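Local coordinates for protein alpha-L-rhamnosidase (Klebsiella oxytoca, PDB 4XHC) that probably releases terminal alpha-L-rhamnose from rhamnosides by hydrolysis as a two-domain glycoside hydrolase of family GH78, and is captured with rhamnose bound, at residues V31-H36 with A275-E280. Residues are numbered along the deposited sequence; the frame is centred on the assembly and turned at random.
Sequences VMMTRH and AGHTRE. With SO4 (sulfate ion), chain E.
Met-32 O begins the pairing by accepting a hydrogen bond from Glu-280 N (3.1 Å), the donor lying above the carbonyl plane, while Met-32 CB runs alongside the Glu-280 side chain. At Met-33 the side chain, with CG anti to the carbonyl carbon (chi1 -57°) and two further bends beyond it, carries CE over the centre of the His-277 imidazole, a CH-pi contact of 4.3 Å from CE to the ring centroid. Thr-34 and Thr-278 form the hydrogen-bonded pair of the ladder: Thr-34 N meets Thr-278 O at 2.8 Å and Thr-278 N returns to Thr-34 O at 3.0 Å. Arg-35 brings NH2 over the rim of the opposite face of the His-277 ring, the two planes 37° apart. Its NE and NH2 both donate to O1 of a sulfate, probably from the crystallisation liquor, and His-277 NE2 lies 2.9 Å from the same O1. NH2 also hydrogen-bonds to Val-294 O. Ala-296 N hydrogen-bonds to His-277 ND1, and this bond, with the contacts on the two ring faces, should limit rotation of the imidazole. His-36, the N-cap residue of helix 37-45, closes the row with its backbone N 2.7 Å from Gly-276 O. The result is a two-stranded antiparallel ribbon that joins the modelled N-terminus to the strand following helix 264-276 of the six-hairpin glycosidase domain, at the periphery of its helical fold.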
ATOM      1  N   VAL A  31     -12.823  27.943  17.853  1.00 83.16           N
ATOM      2  CA  VAL A  31     -12.268  27.499  19.179  1.00 81.92           C
ATOM      3  C   VAL A  31     -10.855  28.054  19.400  1.00 80.23           C
ATOM      4  O   VAL A  31      -9.878  27.488  18.911  1.00 77.22           O
ATOM      5  CB  VAL A  31     -12.227  25.952  19.309  1.00 80.39           C
ATOM      6  CG1 VAL A  31     -11.683  25.534  20.681  1.00 77.05           C
ATOM      7  CG2 VAL A  31     -13.607  25.345  19.051  1.00 81.92           C
ATOM      8  N   MET A  32     -10.754  29.155  20.144  1.00 80.91           N
ATOM      9  CA  MET A  32      -9.476  29.852  20.333  1.00 80.18           C
ATOM     10  C   MET A  32      -8.565  29.134  21.320  1.00 73.37           C
ATOM     11  O   MET A  32      -9.013  28.724  22.383  1.00 71.21           O
ATOM     12  CB  MET A  32      -9.729  31.274  20.836  1.00 86.65           C
ATOM     13  CG  MET A  32     -10.500  32.176  19.878  1.00 91.75           C
ATOM     14  SD  MET A  32      -9.660  32.526  18.318  1.00 98.20           S
ATOM     15  CE  MET A  32      -7.902  32.449  18.701  1.00 95.36           C
ATOM     16  N   MET A  33      -7.287  29.004  20.974  1.00 69.52           N
ATOM     17  CA  MET A  33      -6.304  28.356  21.847  1.00 65.96           C
ATOM     18  C   MET A  33      -5.194  29.332  22.229  1.00 65.82           C
ATOM     19  O   MET A  33      -5.110  30.432  21.686  1.00 66.19           O
ATOM     20  CB  MET A  33      -5.693  27.139  21.154  1.00 64.93           C
ATOM     21  CG  MET A  33      -6.695  26.084  20.690  1.00 64.54           C
ATOM     22  SD  MET A  33      -7.548  25.175  22.007  1.00 63.31           S
ATOM     23  CE  MET A  33      -6.229  24.144  22.671  1.00 60.89           C
ATOM     24  N   THR A  34      -4.359  28.919  23.182  1.00 64.75           N
ATOM     25  CA  THR A  34      -3.244  29.730  23.698  1.00 65.67           C
ATOM     26  C   THR A  34      -2.017  28.832  23.903  1.00 64.25           C
ATOM     27  O   THR A  34      -2.075  27.820  24.592  1.00 60.71           O
ATOM     28  CB  THR A  34      -3.615  30.453  25.036  1.00 66.45           C
ATOM     29  OG1 THR A  34      -4.519  31.539  24.779  1.00 68.13           O
ATOM     30  CG2 THR A  34      -2.379  31.015  25.754  1.00 66.27           C
ATOM     31  N   ARG A  35      -0.900  29.235  23.315  1.00 66.73           N
ATOM     32  CA  ARG A  35       0.342  28.491  23.409  1.00 67.26           C
ATOM     33  C   ARG A  35       1.183  29.122  24.535  1.00 68.61           C
ATOM     34  O   ARG A  35       1.134  30.333  24.719  1.00 68.95           O
ATOM     35  CB  ARG A  35       1.046  28.580  22.050  1.00 69.24           C
ATOM     36  CG  ARG A  35       2.102  27.522  21.776  1.00 69.84           C
ATOM     37  CD  ARG A  35       2.442  27.436  20.285  1.00 71.58           C
ATOM     38  NE  ARG A  35       1.489  26.576  19.587  1.00 70.90           N
ATOM     39  CZ  ARG A  35       1.568  25.245  19.517  1.00 69.74           C
ATOM     40  NH1 ARG A  35       2.577  24.587  20.083  1.00 69.46           N
ATOM     41  NH2 ARG A  35       0.631  24.565  18.866  1.00 68.75           N
ATOM     42  N   HIS A  36       1.921  28.308  25.300  1.00 68.44           N
ATOM     43  CA  HIS A  36       2.888  28.807  26.304  1.00 69.58           C
ATOM     44  C   HIS A  36       4.298  28.300  25.997  1.00 69.45           C
ATOM     45  O   HIS A  36       4.674  27.220  26.452  1.00 67.36           O
ATOM     46  CB  HIS A  36       2.501  28.361  27.712  1.00 70.49           C
ATOM     47  CG  HIS A  36       1.258  29.007  28.228  1.00 72.73           C
ATOM     48  ND1 HIS A  36       0.030  28.381  28.200  1.00 72.40           N
ATOM     49  CD2 HIS A  36       1.048  30.227  28.776  1.00 75.13           C
ATOM     50  CE1 HIS A  36      -0.886  29.187  28.706  1.00 73.45           C
ATOM     51  NE2 HIS A  36      -0.293  30.311  29.063  1.00 76.42           N
ATOM     52  N   ALA A 275      -0.367  21.586  30.006  1.00 54.25           N
ATOM     53  CA  ALA A 275      -0.303  22.971  30.461  1.00 55.49           C
ATOM     54  C   ALA A 275       0.146  23.956  29.369  1.00 56.97           C
ATOM     55  O   ALA A 275      -0.183  25.142  29.426  1.00 56.98           O
ATOM     56  CB  ALA A 275       0.624  23.077  31.665  1.00 56.78           C
ATOM     57  N   GLY A 276       0.909  23.462  28.396  1.00 57.63           N
ATOM     58  CA  GLY A 276       1.578  24.309  27.403  1.00 59.37           C
ATOM     59  C   GLY A 276       0.728  24.777  26.235  1.00 58.79           C
ATOM     60  O   GLY A 276       1.117  25.697  25.509  1.00 59.20           O
ATOM     61  N   HIS A 277      -0.411  24.126  26.026  1.00 56.85           N
ATOM     62  CA  HIS A 277      -1.316  24.522  24.962  1.00 57.84           C
ATOM     63  C   HIS A 277      -2.742  24.271  25.410  1.00 56.37           C
ATOM     64  O   HIS A 277      -3.199  23.129  25.452  1.00 54.65           O
ATOM     65  CB  HIS A 277      -0.988  23.760  23.675  1.00 58.57           C
ATOM     66  CG  HIS A 277      -1.654  24.314  22.451  1.00 59.69           C
ATOM     67  ND1 HIS A 277      -1.866  23.559  21.321  1.00 59.33           N
ATOM     68  CD2 HIS A 277      -2.156  25.540  22.182  1.00 61.01           C
ATOM     69  CE1 HIS A 277      -2.471  24.292  20.407  1.00 59.85           C
ATOM     70  NE2 HIS A 277      -2.659  25.500  20.905  1.00 61.38           N
ATOM     71  N   THR A 278      -3.424  25.356  25.765  1.00 57.78           N
ATOM     72  CA  THR A 278      -4.745  25.301  26.383  1.00 58.78           C
ATOM     73  C   THR A 278      -5.775  26.064  25.574  1.00 59.78           C
ATOM     74  O   THR A 278      -5.441  26.719  24.576  1.00 60.62           O
ATOM     75  CB  THR A 278      -4.728  25.936  27.793  1.00 60.41           C
ATOM     76  OG1 THR A 278      -4.574  27.361  27.695  1.00 61.69           O
ATOM     77  CG2 THR A 278      -3.588  25.364  28.628  1.00 60.66           C
ATOM     78  N   ARG A 279      -7.032  25.969  26.005  1.00 58.32           N
ATOM     79  CA  ARG A 279      -8.080  26.826  25.474  1.00 59.67           C
ATOM     80  C   ARG A 279      -7.760  28.224  25.972  1.00 62.46           C
ATOM     81  O   ARG A 279      -7.059  28.366  26.967  1.00 64.29           O
ATOM     82  CB  ARG A 279      -9.456  26.360  25.943  1.00 57.79           C
ATOM     83  CG  ARG A 279     -10.600  26.893  25.090  1.00 59.15           C
ATOM     84  CD  ARG A 279     -11.897  26.139  25.330  1.00 57.56           C
ATOM     85  NE  ARG A 279     -12.416  26.404  26.665  1.00 58.38           N
ATOM     86  CZ  ARG A 279     -13.471  25.802  27.206  1.00 57.11           C
ATOM     87  NH1 ARG A 279     -14.151  24.878  26.541  1.00 55.13           N
ATOM     88  NH2 ARG A 279     -13.839  26.128  28.432  1.00 57.38           N
ATOM     89  N   GLU A 280      -8.250  29.251  25.291  1.00 64.82           N
ATOM     90  CA  GLU A 280      -7.832  30.622  25.598  1.00 68.45           C
ATOM     91  C   GLU A 280      -8.266  31.059  26.995  1.00 68.00           C
ATOM     92  O   GLU A 280      -7.581  31.850  27.626  1.00 67.93           O
ATOM     93  CB  GLU A 280      -8.306  31.608  24.512  1.00 73.95           C
ATOM     94  CG  GLU A 280      -9.238  32.732  24.964  1.00 78.25           C
ATOM     95  CD  GLU A 280      -9.629  33.674  23.831  1.00 83.18           C
ATOM     96  OE1 GLU A 280      -8.722  34.267  23.202  1.00 83.54           O
ATOM     97  OE2 GLU A 280     -10.853  33.822  23.572  1.00 85.30           O
TER
HETATM   98  S   SO4 E 902      -1.927  27.617  17.753  1.00125.06           S
HETATM   99  O1  SO4 E 902      -1.290  26.526  18.526  1.00130.13           O
HETATM  100  O2  SO4 E 902      -3.213  27.991  18.397  1.00116.47           O
HETATM  101  O3  SO4 E 902      -0.988  28.768  17.706  1.00123.72           O
HETATM  102  O4  SO4 E 902      -2.195  27.148  16.375  1.00122.88           O